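Local coordinates for probable amino acid aminotransferase (Mycobacterium tuberculosis, PDB 6Q1Q), which belongs to the class IV aminotransferase family as a probable amino acid aminotransferase, and is present here as a two-chain assembly, at residues Val5-Glu10 and Pro105-Met110; Pro115-Gly120 and Ser255-Ala260; Val190-Asp195 and Cys204-Pro209. One frame throughout, in Å; residues are numbered along the deposited sequence.

Interaction 1: residues Val5-Glu10 and Pro105-Met110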
loop_
_atom_site.group_PDB
_atom_site.type_symbol
_atom_site.label_atom_id
_atom_site.label_comp_id
_atom_site.label_asym_id
_atom_site.label_seq_id
_atom_site.Cartn_x
_atom_site.Cartn_y
_atom_site.Cartn_z
ATOM N N VAL B 5 21.700 -1.684 -10.167
ATOM C CA VAL B 5 22.953 -1.850 -9.443
ATOM C C VAL B 5 22.640 -2.338 -8.041
ATOM O O VAL B 5 21.964 -1.649 -7.265
ATOM C CB VAL B 5 23.773 -0.551 -9.394
ATOM C CG1 VAL B 5 25.126 -0.804 -8.744
ATOM C CG2 VAL B 5 23.942 0.025 -10.792
ATOM N N THR B 6 23.135 -3.522 -7.722
ATOM C CA THR B 6 22.978 -4.075 -6.392
ATOM C C THR B 6 23.948 -3.397 -5.421
ATOM O O THR B 6 24.927 -2.759 -5.836
ATOM C CB THR B 6 23.199 -5.587 -6.431
ATOM O OG1 THR B 6 24.376 -5.898 -7.187
ATOM C CG2 THR B 6 21.990 -6.299 -7.041
ATOM N N LEU B 7 23.681 -3.553 -4.123
ATOM C CA LEU B 7 24.468 -2.853 -3.113
ATOM C C LEU B 7 25.888 -3.374 -2.994
ATOM O O LEU B 7 26.763 -2.672 -2.483
ATOM C CB LEU B 7 23.769 -2.940 -1.739
ATOM C CG LEU B 7 22.750 -1.814 -1.545
ATOM C CD1 LEU B 7 22.386 -1.641 -0.081
ATOM C CD2 LEU B 7 23.247 -0.522 -2.131
ATOM N N ASP B 8 26.144 -4.596 -3.446
ATOM C CA ASP B 8 27.526 -5.053 -3.555
ATOM C C ASP B 8 28.305 -4.186 -4.529
ATOM O O ASP B 8 29.524 -4.032 -4.399
ATOM C CB ASP B 8 27.566 -6.505 -3.997
ATOM C CG ASP B 8 26.578 -6.799 -5.090
ATOM O OD1 ASP B 8 26.381 -5.916 -5.953
ATOM O OD2 ASP B 8 26.001 -7.899 -5.112
ATOM N N GLY B 9 27.622 -3.670 -5.545
ATOM C CA GLY B 9 28.240 -2.931 -6.632
ATOM C C GLY B 9 28.108 -3.649 -7.951
ATOM O O GLY B 9 28.460 -3.074 -8.990
ATOM N N GLU B 10 27.598 -4.878 -7.951
ATOM C CA GLU B 10 27.401 -5.602 -9.193
ATOM C C GLU B 10 26.291 -4.946 -10.002
ATOM O O GLU B 10 25.253 -4.542 -9.468
ATOM C CB GLU B 10 27.078 -7.066 -8.912
ATOM C CG GLU B 10 27.188 -7.965 -10.144
ATOM C CD GLU B 10 28.575 -7.918 -10.794
ATOM O OE1 GLU B 10 29.554 -7.517 -10.119
ATOM O OE2 GLU B 10 28.674 -8.250 -11.998
ATOM N N PRO B 105 17.391 -8.287 4.008
ATOM C CA PRO B 105 16.568 -7.438 3.143
ATOM C C PRO B 105 17.103 -7.414 1.723
ATOM O O PRO B 105 18.292 -7.622 1.475
ATOM C CB PRO B 105 16.673 -6.055 3.797
ATOM C CG PRO B 105 17.925 -6.103 4.600
ATOM C CD PRO B 105 18.064 -7.519 5.069
ATOM N N THR B 106 16.202 -7.162 0.780
ATOM C CA THR B 106 16.585 -6.969 -0.610
ATOM C C THR B 106 16.754 -5.479 -0.867
ATOM O O THR B 106 15.907 -4.674 -0.468
ATOM C CB THR B 106 15.555 -7.582 -1.562
ATOM O OG1 THR B 106 14.243 -7.123 -1.222
ATOM C CG2 THR B 106 15.594 -9.096 -1.463
ATOM N N ALA B 107 17.857 -5.114 -1.512
ATOM C CA ALA B 107 18.198 -3.713 -1.709
ATOM C C ALA B 107 18.928 -3.559 -3.033
ATOM O O ALA B 107 19.890 -4.285 -3.301
ATOM C CB ALA B 107 19.067 -3.190 -0.562
ATOM N N TYR B 108 18.474 -2.614 -3.851
ATOM C CA TYR B 108 19.140 -2.327 -5.113
ATOM C C TYR B 108 18.829 -0.897 -5.528
ATOM O O TYR B 108 17.955 -0.236 -4.963
ATOM C CB TYR B 108 18.729 -3.319 -6.209
ATOM C CG TYR B 108 17.244 -3.364 -6.512
ATOM C CD1 TYR B 108 16.391 -4.190 -5.786
ATOM C CD2 TYR B 108 16.698 -2.594 -7.531
ATOM C CE1 TYR B 108 15.037 -4.241 -6.064
ATOM C CE2 TYR B 108 15.345 -2.640 -7.817
ATOM C CZ TYR B 108 14.518 -3.464 -7.079
ATOM O OH TYR B 108 13.169 -3.512 -7.359
ATOM N N VAL B 109 19.575 -0.429 -6.523
ATOM C CA VAL B 109 19.427 0.910 -7.073
ATOM C C VAL B 109 19.004 0.767 -8.526
ATOM O O VAL B 109 19.507 -0.101 -9.247
ATOM C CB VAL B 109 20.736 1.721 -6.958
ATOM C CG1 VAL B 109 20.646 3.017 -7.755
ATOM C CG2 VAL B 109 21.069 1.997 -5.496
ATOM N N MET B 110 18.072 1.614 -8.952
ATOM C CA MET B 110 17.519 1.553 -10.293
ATOM C C MET B 110 17.502 2.952 -10.882
ATOM O O MET B 110 17.036 3.894 -10.232
ATOM C CB MET B 110 16.104 0.974 -10.285
ATOM C CG MET B 110 15.603 0.561 -11.657
ATOM S SD MET B 110 14.257 -0.638 -11.588
ATOM C CE MET B 110 13.257 0.047 -10.271
#
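Val5 and Val109 form a hydrogen-bonded antiparallel pair at the border of a five-stranded sheet, where strand 3-6 is one of the two outermost strands within this chain and 106-113 its neighbour. Both backbone bonds of the pair are made: Val5 N donates to Val109 O at 2.9 Å, with an N-H...O angle of 171°, and Val109 N returns a bond to Val5 O at 2.8 Å. CB of Val109 lies 3.6 Å from the same Val5 O, a consequence of the pairing.

Beyond Thr6 the chain leaves the sheet through a type I turn from Thr6 to Gly9, closed by a bond from Gly9 N to Thr6 O. An Asx turn at Asp8 overlaps the end of this bend. Its OD1 accepts from Glu10 N at 2.6 Å, with the donor lying above the carboxylate plane.

From the turn, Leu7 reaches strand 106-113 with one of its two methyls, CD1, which meets the single methyl CB of Ala107 at 3.7 Å. Trp70 of helix 67-84 touches both residues, so this apolar patch joins turn, strand and helix.

Tyr108 contributes little but its CB, which lies 3.8 Å from Val5 O. With CG between the backbone N and the carbonyl carbon (chi1 59°), the ring leads away from the turn, and its OH hydrogen-bonds to Ala21 O of the second subunit. The contact is thus an antiparallel edge-strand pair of the five-stranded sheet, in which strand 3-6 is followed by a type I turn and an overlapping Asx turn.

Interaction 2: residues Pro115-Gly120 and Ser255-Ala260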
loop_
_atom_site.group_PDB
_atom_site.type_symbol
_atom_site.label_atom_id
_atom_site.label_comp_id
_atom_site.label_asym_id
_atom_site.label_seq_id
_atom_site.Cartn_x
_atom_site.Cartn_y
_atom_site.Cartn_z
ATOM N N PRO B 115 9.989 10.147 -17.289
ATOM C CA PRO B 115 8.780 10.072 -18.118
ATOM C C PRO B 115 8.510 11.380 -18.848
ATOM O O PRO B 115 8.899 12.462 -18.404
ATOM C CB PRO B 115 7.673 9.759 -17.103
ATOM C CG PRO B 115 8.383 9.170 -15.929
ATOM C CD PRO B 115 9.715 9.846 -15.876
ATOM N N ALA B 116 7.823 11.260 -19.989
ATOM C CA ALA B 116 7.490 12.431 -20.796
ATOM C C ALA B 116 6.551 13.382 -20.066
ATOM O O ALA B 116 6.523 14.579 -20.371
ATOM C CB ALA B 116 6.871 11.992 -22.122
ATOM N N ARG B 117 5.764 12.872 -19.118
ATOM C CA ARG B 117 4.869 13.731 -18.347
ATOM C C ARG B 117 5.631 14.814 -17.590
ATOM O O ARG B 117 5.100 15.911 -17.375
ATOM C CB ARG B 117 4.039 12.873 -17.388
ATOM C CG ARG B 117 3.430 13.620 -16.210
ATOM C CD ARG B 117 2.802 12.660 -15.213
ATOM N NE ARG B 117 3.774 11.717 -14.665
ATOM C CZ ARG B 117 4.564 11.969 -13.626
ATOM N NH1 ARG B 117 5.414 11.045 -13.201
ATOM N NH2 ARG B 117 4.508 13.146 -13.015
ATOM N N VAL B 118 6.882 14.542 -17.212
ATOM C CA VAL B 118 7.618 15.456 -16.342
ATOM C C VAL B 118 7.880 16.792 -17.029
ATOM O O VAL B 118 7.728 17.855 -16.414
ATOM C CB VAL B 118 8.926 14.793 -15.877
ATOM C CG1 VAL B 118 9.796 15.790 -15.125
ATOM C CG2 VAL B 118 8.623 13.583 -15.007
ATOM N N ILE B 119 8.261 16.773 -18.309
ATOM C CA ILE B 119 8.622 18.023 -18.974
ATOM C C ILE B 119 7.399 18.919 -19.142
ATOM O O ILE B 119 7.488 20.144 -18.998
ATOM C CB ILE B 119 9.324 17.747 -20.319
ATOM C CG1 ILE B 119 9.595 19.058 -21.066
ATOM C CG2 ILE B 119 8.507 16.804 -21.179
ATOM C CD1 ILE B 119 10.458 20.048 -20.298
ATOM N N GLY B 120 6.239 18.329 -19.433
ATOM C CA GLY B 120 5.030 19.129 -19.527
ATOM C C GLY B 120 4.628 19.730 -18.195
ATOM O O GLY B 120 4.173 20.877 -18.134
ATOM N N SER B 255 10.677 15.085 -6.021
ATOM C CA SER B 255 12.101 14.940 -6.298
ATOM C C SER B 255 12.393 14.754 -7.785
ATOM O O SER B 255 13.400 15.269 -8.282
ATOM C CB SER B 255 12.674 13.784 -5.484
ATOM O OG SER B 255 12.721 14.127 -4.110
ATOM N N MET B 256 11.550 14.018 -8.512
ATOM C CA MET B 256 11.825 13.795 -9.929
ATOM C C MET B 256 11.197 14.877 -10.804
ATOM O O MET B 256 11.901 15.562 -11.552
ATOM C CB MET B 256 11.326 12.413 -10.362
ATOM C CG MET B 256 11.556 12.137 -11.839
ATOM S SD MET B 256 10.321 11.048 -12.570
ATOM C CE MET B 256 10.145 9.805 -11.294
ATOM N N THR B 257 9.880 15.041 -10.727
ATOM C CA THR B 257 9.241 16.235 -11.272
ATOM C C THR B 257 9.353 17.325 -10.215
ATOM O O THR B 257 8.673 17.279 -9.184
ATOM C CB THR B 257 7.793 15.966 -11.681
ATOM O OG1 THR B 257 7.094 17.210 -11.826
ATOM C CG2 THR B 257 7.075 15.078 -10.675
ATOM N N LEU B 258 10.229 18.299 -10.462
ATOM C CA LEU B 258 10.645 19.211 -9.401
ATOM C C LEU B 258 9.494 20.100 -8.953
ATOM O O LEU B 258 9.061 20.038 -7.797
ATOM C CB LEU B 258 11.835 20.046 -9.873
ATOM C CG LEU B 258 13.001 19.204 -10.395
ATOM C CD1 LEU B 258 13.992 20.061 -11.158
ATOM C CD2 LEU B 258 13.679 18.477 -9.244
ATOM N N ALA B 259 8.978 20.932 -9.854
ATOM C CA ALA B 259 7.881 21.827 -9.521
ATOM C C ALA B 259 6.861 21.821 -10.647
ATOM O O ALA B 259 7.215 22.034 -11.811
ATOM C CB ALA B 259 8.384 23.253 -9.274
ATOM N N ALA B 260 5.604 21.568 -10.294
ATOM C CA ALA B 260 4.488 21.602 -11.234
ATOM C C ALA B 260 3.452 22.569 -10.681
ATOM O O ALA B 260 2.749 22.244 -9.718
ATOM C CB ALA B 260 3.892 20.208 -11.439
#
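Val118, in the first turn of helix 116-124, faces Met256 and Thr257 of the loop that leads into strand 259-265. CB of Val118 points at the loop, but its two methyls do the touching. CG1, anti to the backbone N (chi1 172°), rests against the backbone of Thr257, 3.9 Å from its CA, and is nearly as close to CB of the same residue. CG2 diverges from it and meets SD of Met256 at 3.9 Å, the two side chains crossing at about a right angle. CG2 also lies above one face of the Arg117 guanidinium, offset toward its rim.

Pro115 meets the same sulfur: its ring carbon CD lies 3.6 Å from Met256 SD, which therefore touches both the proline and the valine. The Met256 chain is extended as far as SD and then bends at chi3 (-43°); Thr35 of strand 31-39 is a further neighbour of this side chain. On the flank, NH2 of Arg117 comes within 4.0 Å of Thr257 CG2, which sits at the guanidinium edge, near its plane. The same guanidinium has Arg187 close by, a like charge.

No hydrogen bond links the two segments. Their direct contact is mainly van der Waals, between methyls, a proline ring and a polarisable sulfur, with the guanidinium edge at its margin, whereas a polar link between this helix and the loop is the bond from Arg122 NH1 to Met256 O.

Interaction 3: residues Val190-Asp195 and Cys204-Pro209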
loop_
_atom_site.group_PDB
_atom_site.type_symbol
_atom_site.label_atom_id
_atom_site.label_comp_id
_atom_site.label_asym_id
_atom_site.label_seq_id
_atom_site.Cartn_x
_atom_site.Cartn_y
_atom_site.Cartn_z
ATOM N N VAL B 190 2.723 19.985 -1.351
ATOM C CA VAL B 190 2.023 21.203 -1.742
ATOM C C VAL B 190 2.731 22.407 -1.133
ATOM O O VAL B 190 3.015 22.427 0.070
ATOM C CB VAL B 190 0.551 21.154 -1.300
ATOM C CG1 VAL B 190 -0.117 22.507 -1.510
ATOM C CG2 VAL B 190 -0.195 20.057 -2.049
ATOM N N VAL B 191 3.044 23.401 -1.966
ATOM C CA VAL B 191 3.588 24.672 -1.503
ATOM C C VAL B 191 2.844 25.809 -2.194
ATOM O O VAL B 191 2.527 25.724 -3.386
ATOM C CB VAL B 191 5.109 24.785 -1.748
ATOM C CG1 VAL B 191 5.863 23.741 -0.936
ATOM C CG2 VAL B 191 5.417 24.642 -3.217
ATOM N N ILE B 192 2.553 26.867 -1.439
ATOM C CA ILE B 192 1.829 28.023 -1.948
ATOM C C ILE B 192 2.639 29.284 -1.673
ATOM O O ILE B 192 3.430 29.342 -0.726
ATOM C CB ILE B 192 0.412 28.149 -1.349
ATOM C CG1 ILE B 192 0.481 28.340 0.167
ATOM C CG2 ILE B 192 -0.434 26.937 -1.722
ATOM C CD1 ILE B 192 -0.755 28.992 0.752
ATOM N N ALA B 193 2.445 30.295 -2.519
ATOM C CA ALA B 193 3.027 31.615 -2.307
ATOM C C ALA B 193 1.950 32.585 -1.829
ATOM O O ALA B 193 0.881 32.685 -2.440
ATOM C CB ALA B 193 3.675 32.137 -3.589
ATOM N N THR B 194 2.242 33.296 -0.740
ATOM C CA THR B 194 1.288 34.193 -0.103
ATOM C C THR B 194 2.052 35.388 0.463
ATOM O O THR B 194 3.270 35.330 0.648
ATOM C CB THR B 194 0.494 33.436 0.981
ATOM O OG1 THR B 194 -0.319 32.438 0.354
ATOM C CG2 THR B 194 -0.421 34.353 1.786
ATOM N N ASP B 195 1.342 36.493 0.683
ATOM C CA ASP B 195 1.919 37.658 1.338
ATOM C C ASP B 195 1.796 37.523 2.855
ATOM O O ASP B 195 0.942 36.800 3.374
ATOM C CB ASP B 195 1.238 38.949 0.887
ATOM C CG ASP B 195 -0.238 38.980 1.231
ATOM O OD1 ASP B 195 -0.873 37.906 1.239
ATOM O OD2 ASP B 195 -0.756 40.082 1.511
ATOM N N CYS B 204 5.784 35.037 0.666
ATOM C CA CYS B 204 6.192 33.988 1.578
ATOM C C CYS B 204 5.760 32.636 1.036
ATOM O O CYS B 204 4.673 32.499 0.469
ATOM C CB CYS B 204 5.617 34.233 2.991
ATOM S SG CYS B 204 3.868 33.842 3.247
ATOM N N LEU B 205 6.616 31.639 1.224
ATOM C CA LEU B 205 6.362 30.289 0.748
ATOM C C LEU B 205 5.901 29.429 1.913
ATOM O O LEU B 205 6.462 29.503 3.010
ATOM C CB LEU B 205 7.615 29.693 0.109
ATOM C CG LEU B 205 8.031 30.349 -1.205
ATOM C CD1 LEU B 205 9.220 29.638 -1.831
ATOM C CD2 LEU B 205 6.856 30.362 -2.165
ATOM N N LEU B 206 4.886 28.609 1.671
ATOM C CA LEU B 206 4.189 27.921 2.746
ATOM C C LEU B 206 3.841 26.509 2.317
ATOM O O LEU B 206 3.514 26.265 1.154
ATOM C CB LEU B 206 2.924 28.677 3.153
ATOM C CG LEU B 206 3.192 30.021 3.824
ATOM C CD1 LEU B 206 1.993 30.931 3.667
ATOM C CD2 LEU B 206 3.552 29.814 5.286
ATOM N N THR B 207 3.913 25.587 3.271
ATOM C CA THR B 207 3.663 24.173 3.065
ATOM C C THR B 207 2.891 23.670 4.276
ATOM O O THR B 207 3.008 24.242 5.366
ATOM C CB THR B 207 4.979 23.396 2.887
ATOM O OG1 THR B 207 4.713 22.075 2.399
ATOM C CG2 THR B 207 5.735 23.310 4.194
ATOM N N PRO B 208 2.070 22.636 4.109
ATOM C CA PRO B 208 1.219 22.179 5.211
ATOM C C PRO B 208 2.034 21.768 6.422
ATOM O O PRO B 208 3.220 21.418 6.292
ATOM C CB PRO B 208 0.477 20.980 4.601
ATOM C CG PRO B 208 0.395 21.310 3.161
ATOM C CD PRO B 208 1.700 21.987 2.838
ATOM N N PRO B 209 1.433 21.787 7.614
ATOM C CA PRO B 209 2.182 21.484 8.806
ATOM C C PRO B 209 2.653 20.047 8.745
ATOM O O PRO B 209 1.951 19.164 8.223
ATOM C CB PRO B 209 1.175 21.697 9.948
ATOM C CG PRO B 209 0.071 22.375 9.366
ATOM C CD PRO B 209 0.021 21.986 7.925
#
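Ile192 and Leu206 pair within a beta hairpin of strands 189-195 and 203-207. Ile192 N donates to Leu206 O at 2.8 Å, in the carbonyl plane, and Leu206 N answers to Ile192 O. Two residues on, Thr194 N bonds to Cys204 O at 2.8 Å; the return bond from Cys204 N to Thr194 O is modelled short (2.5 Å), a doubtful length.

Side chains alternate between the two faces. On one, CG1 of Ile192 reaches CB of Leu206 at 3.9 Å, while CD1 of Leu206 extends diagonally to CB of Thr194, 4.0 Å away. On the other, Ala193 CB meets Leu205 CD2 at 3.9 Å.

Farther out, strands 249-253 and 233-236 flank the hairpin, hydrogen-bonded to Val191 and Ala193 and to Leu205 respectively. Helix 218-229 packs on Val191, Leu205 and Thr207, whereas Leu239 lies on Ile192.

The backbone ladder stops at Pro208, which has no N-H to offer Val190 O. A chi1 of -167° swings OG1 of Thr207 to the side opposite its own N, and this hydroxyl donates to Val190 O at 2.9 Å in place of a backbone donor, tilted 24° from the carbonyl plane, while CD of Pro208 approaches that oxygen to 3.1 Å.

Overall arrangement
From the N terminus, interaction 1 closes first, when strand 106-113 returns to lie beside strand 3-6 on the rim of the five-stranded antiparallel sheet. Strand 106-113 is followed by helix 116-124, at whose start interaction 2 opens; it closes more than 130 residues later, at the loop before strand 259-265. Interaction 3, a short local hairpin, is nested within this long loop. No contacts cross. Interactions 2 and 3 both reach the mixed sheet, their centres 20 Å apart, whereas interactions 1 and 3 lie on opposite sides of the chain's centre. Interaction 2 ties helix 116-124, which lies between strand 106-113 of the first sheet and strand 126-132 of the mixed sheet, to that loop.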